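Local coordinates for protein esterase LipW (PDB 3QH4) that probably hydrolyses carboxylic esters with strict substrate selectivity, as a mycobacterial esterase of the alpha/beta hydrolase fold, at residues L35-S40 against F96-L101; L175-A180 against G239-L244; E207-A210 against G216-A219. All coordinates share one frame; numbering follows the deposited sequence. Where two conformers were deposited one is given.

Contact 1. Residues L35-S40 against F96-L101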
ATOM      1  N   LEU A  35      18.736   5.700   3.981  1.00 13.48           N
ATOM      2  CA  LEU A  35      19.722   5.199   3.017  1.00 15.02           C
ATOM      3  C   LEU A  35      20.243   3.806   3.368  1.00 16.06           C
ATOM      4  O   LEU A  35      20.396   2.960   2.489  1.00 16.29           O
ATOM      5  CB  LEU A  35      20.881   6.186   2.860  1.00 16.05           C
ATOM      6  CG  LEU A  35      20.558   7.601   2.376  1.00 18.77           C
ATOM      7  CD1 LEU A  35      21.819   8.441   2.415  1.00 20.95           C
ATOM      8  CD2 LEU A  35      19.913   7.653   0.970  1.00 20.37           C
ATOM      9  N   THR A  36      20.482   3.552   4.648  1.00 16.30           N
ATOM     10  CA  THR A  36      21.023   2.273   5.073  1.00 17.91           C
ATOM     11  C   THR A  36      19.965   1.174   4.948  1.00 16.18           C
ATOM     12  O   THR A  36      20.273   0.036   4.576  1.00 16.13           O
ATOM     13  CB  THR A  36      21.547   2.365   6.530  1.00 18.32           C
ATOM     14  OG1 THR A  36      22.518   3.414   6.603  1.00 22.88           O
ATOM     15  CG2 THR A  36      22.232   1.077   6.935  1.00 21.84           C
ATOM     16  N   ILE A  37      18.720   1.514   5.275  1.00 14.29           N
ATOM     17  CA  ILE A  37      17.626   0.539   5.188  1.00 13.66           C
ATOM     18  C   ILE A  37      17.428   0.113   3.731  1.00 13.61           C
ATOM     19  O   ILE A  37      17.268  -1.077   3.453  1.00 13.93           O
ATOM     20  CB  ILE A  37      16.297   1.067   5.776  1.00 12.26           C
ATOM     21  CG1 ILE A  37      16.428   1.368   7.263  1.00 12.20           C
ATOM     22  CG2 ILE A  37      15.141   0.056   5.547  1.00 12.43           C
ATOM     23  CD1 ILE A  37      15.258   2.175   7.817  1.00 11.18           C
ATOM     24  N   ARG A  38      17.458   1.073   2.806  1.00 14.11           N
ATOM     25  CA  ARG A  38      17.238   0.743   1.386  1.00 13.99           C
ATOM     26  C   ARG A  38      18.155  -0.392   0.951  1.00 15.07           C
ATOM     27  O   ARG A  38      17.729  -1.344   0.309  1.00 14.81           O
ATOM     28  CB  ARG A  38      17.510   1.946   0.492  1.00 14.43           C
ATOM     29  CG  ARG A  38      16.466   3.043   0.642  1.00 11.94           C
ATOM     30  CD  ARG A  38      16.770   4.193  -0.277  1.00 11.77           C
ATOM     31  NE  ARG A  38      15.717   5.221  -0.227  1.00 10.60           N
ATOM     32  CZ  ARG A  38      15.923   6.490  -0.584  1.00 10.95           C
ATOM     33  NH1 ARG A  38      17.122   6.881  -1.037  1.00 11.83           N
ATOM     34  NH2 ARG A  38      14.944   7.367  -0.507  1.00 10.45           N
ATOM     35  N   GLU A  39      19.426  -0.278   1.315  1.00 15.73           N
ATOM     36  CA  GLU A  39      20.422  -1.250   0.862  1.00 17.17           C
ATOM     37  C   GLU A  39      20.144  -2.649   1.396  1.00 16.80           C
ATOM     38  O   GLU A  39      20.149  -3.620   0.641  1.00 17.63           O
ATOM     39  CB  GLU A  39      21.816  -0.789   1.269  1.00 17.88           C
ATOM     40  CG  GLU A  39      22.258   0.520   0.565  1.00 22.29           C
ATOM     41  CD  GLU A  39      22.162   0.438  -0.967  1.00 30.16           C
ATOM     42  OE1 GLU A  39      22.732  -0.524  -1.548  1.00 32.84           O
ATOM     43  OE2 GLU A  39      21.501   1.323  -1.585  1.00 31.60           O
ATOM     44  N   SER A  40      19.894  -2.752   2.697  1.00 17.07           N
ATOM     45  CA  SER A  40      19.706  -4.059   3.326  1.00 17.27           C
ATOM     46  C   SER A  40      18.345  -4.689   2.940  1.00 16.68           C
ATOM     47  O   SER A  40      18.256  -5.887   2.596  1.00 17.32           O
ATOM     48  CB  SER A  40      19.884  -3.944   4.843  1.00 18.12           C
ATOM     49  OG  SER A  40      19.033  -2.938   5.378  1.00 19.88           O
ATOM     50  N   PHE A  96       6.862   6.180   1.885  1.00  5.99           N
ATOM     51  CA  PHE A  96       7.210   7.092   0.757  1.00  5.40           C
ATOM     52  C   PHE A  96       8.705   7.177   0.448  1.00  6.07           C
ATOM     53  O   PHE A  96       9.059   7.785  -0.569  1.00  6.76           O
ATOM     54  CB  PHE A  96       6.681   8.546   0.919  1.00  5.38           C
ATOM     55  CG  PHE A  96       5.253   8.618   1.294  1.00  4.75           C
ATOM     56  CD1 PHE A  96       4.265   8.415   0.338  1.00  5.21           C
ATOM     57  CD2 PHE A  96       4.894   8.871   2.619  1.00  6.15           C
ATOM     58  CE1 PHE A  96       2.901   8.465   0.699  1.00  6.41           C
ATOM     59  CE2 PHE A  96       3.548   8.947   2.983  1.00  5.90           C
ATOM     60  CZ  PHE A  96       2.546   8.723   2.021  1.00  5.02           C
ATOM     61  N   ALA A  97       9.533   6.586   1.311  1.00  6.34           N
ATOM     62  CA  ALA A  97      11.001   6.711   1.214  1.00  7.08           C
ATOM     63  C   ALA A  97      11.750   5.413   0.904  1.00  7.17           C
ATOM     64  O   ALA A  97      12.951   5.452   0.548  1.00  7.63           O
ATOM     65  CB  ALA A  97      11.532   7.293   2.507  1.00  7.99           C
ATOM     66  N   LEU A  98      11.100   4.266   1.106  1.00  6.61           N
ATOM     67  CA  LEU A  98      11.774   2.966   0.932  1.00  6.60           C
ATOM     68  C   LEU A  98      11.087   2.117  -0.117  1.00  6.85           C
ATOM     69  O   LEU A  98       9.897   2.324  -0.416  1.00  5.73           O
ATOM     70  CB  LEU A  98      11.759   2.160   2.238  1.00  6.96           C
ATOM     71  CG  LEU A  98      12.286   2.828   3.492  1.00  8.08           C
ATOM     72  CD1 LEU A  98      12.015   1.977   4.730  1.00  8.31           C
ATOM     73  CD2 LEU A  98      13.772   3.024   3.250  1.00  8.68           C
ATOM     74  N   GLY A  99      11.825   1.138  -0.648  1.00  6.49           N
ATOM     75  CA  GLY A  99      11.201   0.062  -1.409  1.00  7.06           C
ATOM     76  C   GLY A  99      11.332   0.150  -2.915  1.00  7.48           C
ATOM     77  O   GLY A  99      11.871   1.111  -3.460  1.00  7.46           O
ATOM     78  N   ASN A 100      10.833  -0.892  -3.569  1.00  7.16           N
ATOM     79  CA  ASN A 100      10.904  -1.067  -5.021  1.00  8.42           C
ATOM     80  C   ASN A 100       9.939  -2.218  -5.373  1.00  7.68           C
ATOM     81  O   ASN A 100       9.061  -2.546  -4.565  1.00  8.48           O
ATOM     82  CB  ASN A 100      12.363  -1.364  -5.448  1.00  8.58           C
ATOM     83  CG  ASN A 100      12.919  -2.677  -4.821  1.00 10.96           C
ATOM     84  OD1 ASN A 100      12.169  -3.495  -4.271  1.00  9.16           O
ATOM     85  ND2 ASN A 100      14.239  -2.864  -4.903  1.00  9.40           N
ATOM     86  N   LEU A 101      10.085  -2.832  -6.546  1.00  8.09           N
ATOM     87  CA  LEU A 101       9.160  -3.886  -6.983  1.00  7.99           C
ATOM     88  C   LEU A 101       9.221  -5.180  -6.157  1.00  8.17           C
ATOM     89  O   LEU A 101       8.301  -5.998  -6.220  1.00  7.91           O
ATOM     90  CB  LEU A 101       9.365  -4.181  -8.480  1.00  8.06           C
ATOM     91  CG  LEU A 101       9.090  -2.967  -9.385  1.00  8.05           C
ATOM     92  CD1 LEU A 101       9.469  -3.309 -10.853  1.00 10.43           C
ATOM     93  CD2 LEU A 101       7.612  -2.490  -9.250  1.00 10.19           C
TER

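Contact 2. Residues L175-A180 against G239-L244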
ATOM      1  N   LEU A 175      -5.361   7.888  -6.473  1.00  7.29           N
ATOM      2  CA  LEU A 175      -5.895   7.378  -7.721  1.00  6.45           C
ATOM      3  C   LEU A 175      -7.419   7.237  -7.615  1.00  6.93           C
ATOM      4  O   LEU A 175      -8.141   7.621  -8.533  1.00  8.17           O
ATOM      5  CB  LEU A 175      -5.283   6.021  -8.096  1.00  6.03           C
ATOM      6  CG  LEU A 175      -3.750   5.994  -8.265  1.00  5.17           C
ATOM      7  CD1 LEU A 175      -3.311   4.588  -8.648  1.00  7.16           C
ATOM      8  CD2 LEU A 175      -3.320   7.009  -9.368  1.00  5.78           C
ATOM      9  N   ALA A 176      -7.903   6.689  -6.500  1.00  6.63           N
ATOM     10  CA  ALA A 176      -9.362   6.571  -6.311  1.00  8.26           C
ATOM     11  C   ALA A 176     -10.068   7.936  -6.398  1.00  9.97           C
ATOM     12  O   ALA A 176     -11.161   8.032  -6.979  1.00 10.69           O
ATOM     13  CB  ALA A 176      -9.677   5.909  -4.981  1.00  7.00           C
ATOM     14  N   HIS A 177      -9.456   8.967  -5.814  1.00 10.68           N
ATOM     15  CA  HIS A 177     -10.039  10.318  -5.873  1.00 12.34           C
ATOM     16  C   HIS A 177     -10.057  10.858  -7.295  1.00 12.19           C
ATOM     17  O   HIS A 177     -11.055  11.449  -7.706  1.00 12.55           O
ATOM     18  CB  HIS A 177      -9.318  11.322  -4.977  1.00 12.46           C
ATOM     19  CG  HIS A 177      -9.581  12.745  -5.371  1.00 18.97           C
ATOM     20  ND1 HIS A 177     -10.826  13.330  -5.253  1.00 22.56           N
ATOM     21  CD2 HIS A 177      -8.775  13.682  -5.928  1.00 21.52           C
ATOM     22  CE1 HIS A 177     -10.771  14.570  -5.708  1.00 24.66           C
ATOM     23  NE2 HIS A 177      -9.535  14.814  -6.105  1.00 24.12           N
ATOM     24  N   GLY A 178      -8.954  10.674  -8.033  1.00 11.64           N
ATOM     25  CA  GLY A 178      -8.892  11.060  -9.443  1.00 12.79           C
ATOM     26  C   GLY A 178      -9.949  10.382 -10.302  1.00 13.08           C
ATOM     27  O   GLY A 178     -10.575  11.029 -11.160  1.00 13.86           O
ATOM     28  N   ALA A 179     -10.175   9.089 -10.083  1.00 12.05           N
ATOM     29  CA  ALA A 179     -11.254   8.407 -10.782  1.00 12.64           C
ATOM     30  C   ALA A 179     -12.620   9.009 -10.408  1.00 13.03           C
ATOM     31  O   ALA A 179     -13.453   9.242 -11.310  1.00 13.77           O
ATOM     32  CB  ALA A 179     -11.227   6.876 -10.511  1.00 11.74           C
ATOM     33  N   ALA A 180     -12.855   9.258  -9.110  1.00 12.31           N
ATOM     34  CA  ALA A 180     -14.152   9.823  -8.658  1.00 13.27           C
ATOM     35  C   ALA A 180     -14.417  11.206  -9.232  1.00 13.76           C
ATOM     36  O   ALA A 180     -15.562  11.524  -9.571  1.00 14.83           O
ATOM     37  CB  ALA A 180     -14.248   9.865  -7.117  1.00 12.29           C
ATOM     38  N   GLY A 239      -6.781  11.875   4.123  1.00  6.64           N
ATOM     39  CA  GLY A 239      -7.632  11.989   5.270  1.00  7.94           C
ATOM     40  C   GLY A 239      -8.130  13.410   5.483  1.00  7.88           C
ATOM     41  O   GLY A 239      -9.122  13.615   6.189  1.00  9.94           O
ATOM     42  N   ARG A 240      -7.471  14.387   4.858  1.00  7.21           N
ATOM     43  CA  ARG A 240      -7.984  15.773   4.923  1.00  8.24           C
ATOM     44  C   ARG A 240      -9.120  16.106   3.930  1.00  8.84           C
ATOM     45  O   ARG A 240      -9.714  17.210   4.010  1.00  9.15           O
ATOM     46  CB  ARG A 240      -6.839  16.794   4.771  1.00  8.19           C
ATOM     47  CG  ARG A 240      -5.928  16.866   6.000  1.00  6.96           C
ATOM     48  CD  ARG A 240      -4.792  17.835   5.693  1.00  6.02           C
ATOM     49  NE  ARG A 240      -3.842  18.022   6.794  1.00  3.99           N
ATOM     50  CZ  ARG A 240      -3.869  19.023   7.679  1.00  5.60           C
ATOM     51  NH1 ARG A 240      -4.872  19.886   7.701  1.00  8.12           N
ATOM     52  NH2 ARG A 240      -2.896  19.146   8.576  1.00  4.70           N
ATOM     53  N   ARG A 241      -9.438  15.191   3.012  1.00  8.29           N
ATOM     54  CA  ARG A 241     -10.543  15.417   2.058  1.00  9.78           C
ATOM     55  C   ARG A 241     -11.868  15.462   2.818  1.00 10.12           C
ATOM     56  O   ARG A 241     -12.177  14.546   3.587  1.00 10.57           O
ATOM     57  CB  ARG A 241     -10.593  14.329   0.972  1.00  9.51           C
ATOM     58  CG  ARG A 241     -11.699  14.591  -0.059  1.00 12.56           C
ATOM     59  CD  ARG A 241     -11.508  13.760  -1.305  1.00 11.31           C
ATOM     60  NE  ARG A 241     -10.174  13.948  -1.890  1.00 16.72           N
ATOM     61  CZ  ARG A 241      -9.725  15.074  -2.463  1.00 15.60           C
ATOM     62  NH1 ARG A 241     -10.496  16.144  -2.582  1.00 19.50           N
ATOM     63  NH2 ARG A 241      -8.500  15.104  -2.970  1.00 19.04           N
ATOM     64  N   GLY A 242     -12.616  16.547   2.623  1.00 10.63           N
ATOM     65  CA  GLY A 242     -13.870  16.764   3.325  1.00 12.71           C
ATOM     66  C   GLY A 242     -14.969  15.856   2.807  1.00 12.74           C
ATOM     67  O   GLY A 242     -15.619  15.147   3.584  1.00 14.08           O
ATOM     68  N   GLN A 243     -15.145  15.852   1.490  1.00 12.18           N
ATOM     69  CA  GLN A 243     -16.263  15.099   0.864  1.00 11.96           C
ATOM     70  C   GLN A 243     -15.790  13.800   0.249  1.00 10.65           C
ATOM     71  O   GLN A 243     -15.016  13.798  -0.711  1.00 10.75           O
ATOM     72  CB  GLN A 243     -16.916  15.966  -0.228  1.00 13.04           C
ATOM     73  CG  GLN A 243     -18.031  15.251  -0.998  1.00 16.64           C
ATOM     74  CD  GLN A 243     -19.182  14.830  -0.095  1.00 20.09           C
ATOM     75  OE1 GLN A 243     -19.165  13.749   0.491  1.00 19.84           O
ATOM     76  NE2 GLN A 243     -20.163  15.718   0.070  1.00 23.57           N
ATOM     77  N   LEU A 244     -16.254  12.682   0.805  1.00 10.43           N
ATOM     78  CA  LEU A 244     -15.842  11.362   0.318  1.00  9.11           C
ATOM     79  C   LEU A 244     -16.894  10.676  -0.558  1.00  9.31           C
ATOM     80  O   LEU A 244     -16.674   9.548  -1.008  1.00  8.32           O
ATOM     81  CB  LEU A 244     -15.486  10.461   1.503  1.00  8.53           C
ATOM     82  CG  LEU A 244     -14.375  10.976   2.437  1.00  8.08           C
ATOM     83  CD1 LEU A 244     -14.050   9.912   3.477  1.00  7.72           C
ATOM     84  CD2 LEU A 244     -13.105  11.375   1.649  1.00  7.79           C
TER

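Contact 3. Residues E207-A210 against G216-A219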
ATOM      1  N   GLU A 207       0.008   6.948  21.291  1.00  8.82           N
ATOM      2  CA  GLU A 207       0.064   5.728  22.080  1.00  8.91           C
ATOM      3  C   GLU A 207       1.154   4.800  21.545  1.00  9.30           C
ATOM      4  O   GLU A 207       1.931   4.198  22.319  1.00 11.03           O
ATOM      5  CB  GLU A 207      -1.274   5.002  22.002  1.00  8.46           C
ATOM      6  CG  GLU A 207      -1.260   3.705  22.804  1.00 11.26           C
ATOM      7  CD  GLU A 207      -2.592   2.996  22.850  1.00 12.57           C
ATOM      8  OE1 GLU A 207      -3.494   3.318  22.055  1.00 11.99           O
ATOM      9  OE2 GLU A 207      -2.691   2.036  23.661  1.00 18.45           O
ATOM     10  N   PHE A 208       1.192   4.657  20.217  1.00  6.62           N
ATOM     11  CA  PHE A 208       2.151   3.797  19.579  1.00  5.69           C
ATOM     12  C   PHE A 208       3.329   4.597  19.012  1.00  5.65           C
ATOM     13  O   PHE A 208       3.770   4.371  17.884  1.00  5.63           O
ATOM     14  CB  PHE A 208       1.455   2.933  18.527  1.00  5.84           C
ATOM     15  CG  PHE A 208       0.335   2.104  19.090  1.00  4.20           C
ATOM     16  CD1 PHE A 208       0.530   1.340  20.238  1.00  5.61           C
ATOM     17  CD2 PHE A 208      -0.921   2.122  18.495  1.00  4.38           C
ATOM     18  CE1 PHE A 208      -0.524   0.571  20.784  1.00  4.84           C
ATOM     19  CE2 PHE A 208      -1.971   1.359  19.007  1.00  3.85           C
ATOM     20  CZ  PHE A 208      -1.778   0.591  20.161  1.00  5.05           C
ATOM     21  N   ARG A 209       3.849   5.517  19.834  1.00  6.03           N
ATOM     22  CA  ARG A 209       4.984   6.326  19.471  1.00  5.13           C
ATOM     23  C   ARG A 209       6.195   5.445  19.244  1.00  5.81           C
ATOM     24  O   ARG A 209       7.152   5.891  18.606  1.00  5.49           O
ATOM     25  CB  ARG A 209       5.313   7.364  20.573  1.00  5.91           C
ATOM     26  CG  ARG A 209       5.608   6.747  21.967  1.00  8.02           C
ATOM     27  CD  ARG A 209       5.742   7.810  23.076  1.00 10.81           C
ATOM     28  NE  ARG A 209       4.418   8.341  23.455  1.00 13.04           N
ATOM     29  CZ  ARG A 209       4.187   9.172  24.483  1.00 16.60           C
ATOM     30  NH1 ARG A 209       5.185   9.634  25.246  1.00 18.87           N
ATOM     31  NH2 ARG A 209       2.944   9.531  24.753  1.00 16.33           N
ATOM     32  N   ALA A 210       6.176   4.205  19.757  1.00  5.66           N
ATOM     33  CA  ALA A 210       7.453   3.422  19.778  1.00  6.04           C
ATOM     34  C   ALA A 210       7.289   1.923  19.632  1.00  6.62           C
ATOM     35  O   ALA A 210       8.128   1.121  20.070  1.00  7.60           O
ATOM     36  CB  ALA A 210       8.264   3.779  21.039  1.00  6.78           C
ATOM     37  N   GLY A 216       4.810   5.944  15.774  1.00  5.64           N
ATOM     38  CA  GLY A 216       4.296   7.299  15.650  1.00  6.55           C
ATOM     39  C   GLY A 216       5.397   8.331  15.416  1.00  7.35           C
ATOM     40  O   GLY A 216       5.184   9.369  14.744  1.00  7.00           O
ATOM     41  N   GLU A 217       6.559   8.080  16.003  1.00  6.09           N
ATOM     42  CA  GLU A 217       7.675   8.993  15.770  0.50  7.32           C
ATOM     43  C   GLU A 217       8.154   8.916  14.323  1.00  7.29           C
ATOM     44  O   GLU A 217       8.370   9.963  13.681  1.00  7.27           O
ATOM     45  CB  GLU A 217       8.779   8.768  16.792  0.50  7.59           C
ATOM     46  CG  GLU A 217       8.265   9.131  18.160  0.50  7.69           C
ATOM     47  CD  GLU A 217       9.273   8.965  19.271  0.50 11.84           C
ATOM     48  OE1 GLU A 217      10.484   8.812  19.000  0.50 11.72           O
ATOM     49  OE2 GLU A 217       8.827   9.003  20.437  0.50 12.63           O
ATOM     50  N   ALA A 218       8.286   7.706  13.794  1.00  6.85           N
ATOM     51  CA  ALA A 218       8.601   7.540  12.375  1.00  6.39           C
ATOM     52  C   ALA A 218       7.527   8.164  11.481  1.00  6.29           C
ATOM     53  O   ALA A 218       7.840   8.699  10.430  1.00  5.68           O
ATOM     54  CB  ALA A 218       8.786   6.052  12.025  1.00  6.45           C
ATOM     55  N   ALA A 219       6.261   8.092  11.895  1.00  5.55           N
ATOM     56  CA  ALA A 219       5.187   8.620  11.061  1.00  5.12           C
ATOM     57  C   ALA A 219       5.335  10.148  10.915  1.00  5.22           C
ATOM     58  O   ALA A 219       5.120  10.710   9.820  1.00  4.24           O
ATOM     59  CB  ALA A 219       3.833   8.217  11.637  1.00  5.71           C
TER

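Contact 1. Residues L35-S40 against F96-L101
Two neighbouring residues of helix 31-56, Ile-37 and Arg-38, reach the loop at Ala-97 and Leu-98 from nearly the same first torsion, yet to different ends. Arg-38 sets CG opposite its own carbonyl carbon (chi1 -70°) and then runs straight from CG to NE, which carries a side chain that starts off across the helix flank to the Ala-97 carbonyl. In Ile-37, which already faces the loop, the like torsion (chi1 -62°) leaves the CG2 branch opposite the backbone N, laying that methyl against Leu-98 CD1 at 3.8 Å.

The two branches of Leu-98 share the apolar work. CD1 takes the isoleucine methyl, the two side chains meeting at about a right angle, while CD2 lies 3.7 Å from Arg-38 CG and supports the aliphatic part of the arginine. Beyond that support the guanidinium offers one edge to Ala-97 O, side-on and coplanar with it. Arg-38 NE donates to Ala-97 O at 2.9 Å, almost head-on to the carbonyl (C=O...N 174°), and Arg-38 NH2 reaches Ala-97 O at 3.0 Å on a lone pair, so that one oxygen is held by a two-nitrogen fork. The other terminal nitrogen, NH1, forms a salt bridge with Glu-129.

The loop follows directly on a His-Ala-Gly-Gly sequence, a variant of the HGGG motif that in the hormone-sensitive-lipase family forms the oxyanion hole, and probably does so here. Joining this loop to helix 31-56, the contact combines apolar packing with a two-nitrogen grip on one carbonyl oxygen. The fork should fix the rotation of the guanidinium, its charge would polarise the Ala-97 carbonyl, and Glu-129 probably balances that charge.

Contact 2. Residues L175-A180 against G239-L244
Stacking dominates the meeting of His-177 with Arg-241, where the guanidinium lies flat on the imidazole. The planes are only 6° apart and the centres of the guanidinium of Arg-241 and the ring of His-177 are separated by 3.4 Å. NH2 of Arg-241 sits over the middle of the ring, 3.3 Å from His-177 CD2, and in return His-177 CE1 lies over the centre of the guanidinium, 3.4 Å from Arg-241 CZ. Although the flat groups are nearly parallel, the side chains that carry them run nearly perpendicular to one another. After a largely extended start the arginine bends at chi3 (-54°), and the last torsion then helps turn the guanidinium nearly parallel to the ring.

Hydrogen bonding plays no part between the two groups. Arg-241 NH2 is 3.3 Å from His-177 NE2, yet its N-H bonds lie in the guanidinium plane and point past the ring instead of into it. The interaction is therefore one of dispersion and of a cation over a pi face. It would suit a neutral imidazole, and so close a guanidinium would probably discourage protonation of His-177.

The loop has polar bonds of its own: the carbonyl of Arg-241 accepts from NH1 of Arg-270, and that of Gly-242 receives a weak bond from NH2 of the same arginine.

At the surface, the stack thus joins helix 167-181, whose Leu-175 rests on helix 134-148, to a loop whose Leu-244 packs on Tyr-267 and Leu-271 of helix 261-273 and which leads into strand 250-255. Strand 189-193, which follows helix 167-181, is the neighbour of strand 250-255 in the central sheet.

Contact 3. Residues E207-A210 against G216-A219
Phe-208 and Gly-216 meet backbone to backbone in the close-packed half of this contact. The amide of Gly-216 donates to Phe-208 O at 2.8 Å (N-H...O 149°). Bare of a side chain on its inward flank, Gly-216 brings its CA to 4.0 Å from Arg-209 CA, and both Phe-208 and Gly-216 are buried.

One residue further on the grip slackens, the amide of Glu-217 giving only a weak, 3.5 Å bond to Arg-209 O. Together the two bonds return the short loop 208-215 onto the first turn of helix 216-227, whose leading amides are thereby supplied with acceptors; a side-chain oxygen of Asp-215, OD1, serves that of Ala-218. This pair of helices and the loop between them follow strand 189-193, where members of the hormone-sensitive-lipase family commonly carry part of the cap over the active site, and the ring of Phe-208 lies near, without touching, the probable catalytic triad.

The outer half is exposed and loosely packed. Glu-217 was deposited in two conformers, which makes the approach of its side chain doubtful; in the one described it runs extended past Arg-209 O, and charge does not close the gap, Arg-209 NE and Glu-217 OE2 standing 5.4 Å apart. The arginine turns away, bent at chi3 (75°), and gives its NE to Ser-206 O, whereas Glu-217 OE1 pairs with Arg-26. Both residues touch a crystal neighbour.

The three contacts are spread over the molecule without touching. Contacts 1 and 2 lie on opposite sides of the chain's centre, with their own centres about 28 Å apart; contact 3 is about 20 Å from contact 1 and 26 Å from contact 2, centre to centre. In sequence contact 3 falls wholly between the two segments of contact 2. Helices tie them together: Phe-96 of contact 1 touches Ala-167 and Thr-170 on the helix that carries His-177 of contact 2, and stacks on Tyr-226 of the helix begun at contact 3. That first helix follows Ser-166, the probable nucleophile, which with His-288 and Asp-258 matches a Ser-His-Asp triad.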